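Putative 2,3,4,5-tetrahydropyridine-2-carboxylate N- succinyltransferase (Campylobacter jejuni, PDB 2RIJ) probably catalyses the transfer of a succinyl group from succinyl-CoA to tetrahydrodipicolinate, a step of lysine biosynthesis by the diaminopimelate route. Local coordinates at residues K204-L209 / V226-S231. Numbering follows the deposited sequence.
Sequences KFPRFL and VRMGAS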
loop_
_atom_site.group_PDB
_atom_site.type_symbol
_atom_site.label_atom_id
_atom_site.label_comp_id
_atom_site.label_asym_id
_atom_site.label_seq_id
_atom_site.Cartn_x
_atom_site.Cartn_y
_atom_site.Cartn_z
ATOM N N LYS A 204 39.017 24.089 -14.431
ATOM C CA LYS A 204 40.372 23.780 -13.958
ATOM C C LYS A 204 41.003 22.527 -14.579
ATOM O O LYS A 204 42.218 22.360 -14.495
ATOM C CB LYS A 204 40.372 23.626 -12.412
ATOM C CG LYS A 204 40.171 24.946 -11.661
ATOM C CD LYS A 204 40.026 24.735 -10.177
ATOM C CE LYS A 204 40.162 26.066 -9.406
ATOM N NZ LYS A 204 40.248 25.884 -7.966
ATOM N N PHE A 205 40.184 21.642 -15.135
ATOM C CA PHE A 205 40.645 20.382 -15.718
ATOM C C PHE A 205 40.391 20.379 -17.231
ATOM O O PHE A 205 39.337 20.853 -17.674
ATOM C CB PHE A 205 39.869 19.189 -15.157
ATOM C CG PHE A 205 40.232 18.799 -13.755
ATOM C CD1 PHE A 205 39.847 19.601 -12.688
ATOM C CD2 PHE A 205 40.896 17.619 -13.495
ATOM C CE1 PHE A 205 40.184 19.260 -11.363
ATOM C CE2 PHE A 205 41.232 17.268 -12.166
ATOM C CZ PHE A 205 40.899 18.125 -11.118
ATOM N N PRO A 206 41.289 19.731 -18.004
ATOM C CA PRO A 206 41.067 19.445 -19.425
ATOM C C PRO A 206 40.306 18.132 -19.631
ATOM O O PRO A 206 39.938 17.443 -18.658
ATOM C CB PRO A 206 42.497 19.344 -19.954
ATOM C CG PRO A 206 43.214 18.738 -18.846
ATOM C CD PRO A 206 42.602 19.205 -17.573
ATOM N N ARG A 207 40.008 17.841 -20.884
ATOM C CA ARG A 207 39.323 16.646 -21.245
ATOM C C ARG A 207 40.352 15.547 -21.541
ATOM O O ARG A 207 41.468 15.806 -22.003
ATOM C CB ARG A 207 38.407 16.909 -22.429
ATOM C CG ARG A 207 37.247 17.860 -22.011
ATOM C CD ARG A 207 36.669 18.610 -23.072
ATOM N NE ARG A 207 35.554 19.426 -22.602
ATOM C CZ ARG A 207 34.756 20.052 -23.424
ATOM N NH1 ARG A 207 34.969 19.966 -24.708
ATOM N NH2 ARG A 207 33.748 20.737 -22.969
ATOM N N PHE A 208 39.913 14.328 -21.324
ATOM C CA PHE A 208 40.671 13.087 -21.632
ATOM C C PHE A 208 41.226 13.044 -23.042
ATOM O O PHE A 208 42.402 12.760 -23.213
ATOM C CB PHE A 208 39.712 11.908 -21.341
ATOM C CG PHE A 208 40.229 10.533 -21.577
ATOM C CD1 PHE A 208 40.139 9.962 -22.843
ATOM C CD2 PHE A 208 40.635 9.718 -20.494
ATOM C CE1 PHE A 208 40.501 8.634 -23.062
ATOM C CE2 PHE A 208 40.994 8.403 -20.705
ATOM C CZ PHE A 208 40.956 7.864 -22.016
ATOM N N LEU A 209 40.409 13.383 -24.050
ATOM C CA LEU A 209 40.846 13.254 -25.424
ATOM C C LEU A 209 41.853 14.338 -25.845
ATOM O O LEU A 209 42.451 14.242 -26.894
ATOM C CB LEU A 209 39.628 13.145 -26.381
ATOM C CG LEU A 209 38.888 11.803 -26.343
ATOM C CD1 LEU A 209 37.586 11.959 -27.195
ATOM C CD2 LEU A 209 39.762 10.620 -26.839
ATOM N N VAL A 226 34.108 12.914 -20.923
ATOM C CA VAL A 226 35.214 12.224 -20.230
ATOM C C VAL A 226 36.267 13.225 -19.807
ATOM O O VAL A 226 37.027 13.767 -20.627
ATOM C CB VAL A 226 35.800 11.075 -21.073
ATOM C CG1 VAL A 226 36.857 10.257 -20.258
ATOM C CG2 VAL A 226 34.685 10.147 -21.582
ATOM N N ARG A 227 36.320 13.473 -18.503
ATOM C CA ARG A 227 37.322 14.351 -17.950
ATOM C C ARG A 227 38.704 13.688 -17.918
ATOM O O ARG A 227 38.838 12.459 -17.777
ATOM C CB ARG A 227 36.891 14.783 -16.569
ATOM C CG ARG A 227 37.259 16.207 -16.191
ATOM C CD ARG A 227 36.665 16.463 -14.831
ATOM N NE ARG A 227 36.642 17.873 -14.462
ATOM C CZ ARG A 227 36.228 18.324 -13.300
ATOM N NH1 ARG A 227 35.812 17.475 -12.401
ATOM N NH2 ARG A 227 36.217 19.618 -13.025
HETATM N N MSE A 228 39.744 14.505 -18.082
HETATM C CA MSE A 228 41.109 14.022 -17.832
HETATM C C MSE A 228 41.252 13.453 -16.400
HETATM O O MSE A 228 40.707 14.001 -15.451
HETATM C CB MSE A 228 42.118 15.146 -18.127
HETATM C CG MSE A 228 43.585 14.742 -18.018
HETATM SE SE MSE A 228 43.992 13.198 -19.124
HETATM C CE MSE A 228 45.926 13.162 -18.708
ATOM N N GLY A 229 41.954 12.321 -16.274
ATOM C CA GLY A 229 41.975 11.533 -15.063
ATOM C C GLY A 229 40.986 10.353 -14.996
ATOM O O GLY A 229 41.058 9.581 -14.066
ATOM N N ALA A 230 40.024 10.280 -15.926
ATOM C CA ALA A 230 39.157 9.137 -16.079
ATOM C C ALA A 230 40.001 7.938 -16.539
ATOM O O ALA A 230 41.036 8.088 -17.209
ATOM C CB ALA A 230 37.978 9.441 -17.085
ATOM N N SER A 231 39.536 6.749 -16.183
ATOM C CA SER A 231 40.182 5.500 -16.560
ATOM C C SER A 231 39.165 4.571 -17.221
ATOM O O SER A 231 38.230 4.104 -16.576
ATOM C CB SER A 231 40.805 4.862 -15.331
ATOM O OG SER A 231 41.457 3.661 -15.660
HETATM O O HOH W 1 37.574 13.515 -23.572
#
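Arg227 runs past Pro206 to lay its guanidinium against the ring of Phe205. CB starts out pointing away from 204-209, but CG comes back to 3.8 Å from Pro206 O, and the extended chain then carries NE to 3.6 Å from Phe205 CB. Beyond it, CZ sits 4.4 Å from the centroid of the Phe205 ring, an off-centre cation-pi contact with the two planes 43° apart. Phe205 CD1 lies over one guanidinium face, near its rim, and NH2 at the tip meets this atom at 3.6 Å. Both terminal nitrogens are tied down by other residues: NH1 is hydrogen-bonded to Asn246 OD1 and NH2 forms a salt bridge with Asp203, which should fix the rotation of the group.

The backbones are bridged once, at Arg207 and Arg227. Met228 N donates to Pro206 O (3.0 Å) and Phe208 N to Val226 O, and a water links that same carbonyl oxygen to Leu209 N. Phe208 CG stands anti to its backbone N (chi1 180°), and the side chain lies alongside Val226. Phe208 CB lies 3.5 Å from Val226 CG1. Ala230 O meets the ring edge in plane, 3.5 Å from Phe208 CE2. Pro206 CG packs on Met228 CB, with helix 138-149 touching both residues; Met228 is present as selenomethionine. The Arg207 side chain leads away from 226-231, to a salt bridge with Glu222 of a second subunit.

Arg227 to Ala230 form a type II beta turn, closed by Ala230 N to Arg227 O, with Gly229 at its third position. Here the single bridge and the turn join the loop after strand 201-203 to the first coils, at the N-terminal end, of the left-handed parallel beta-helix characteristic of hexapeptide-repeat acyltransferases.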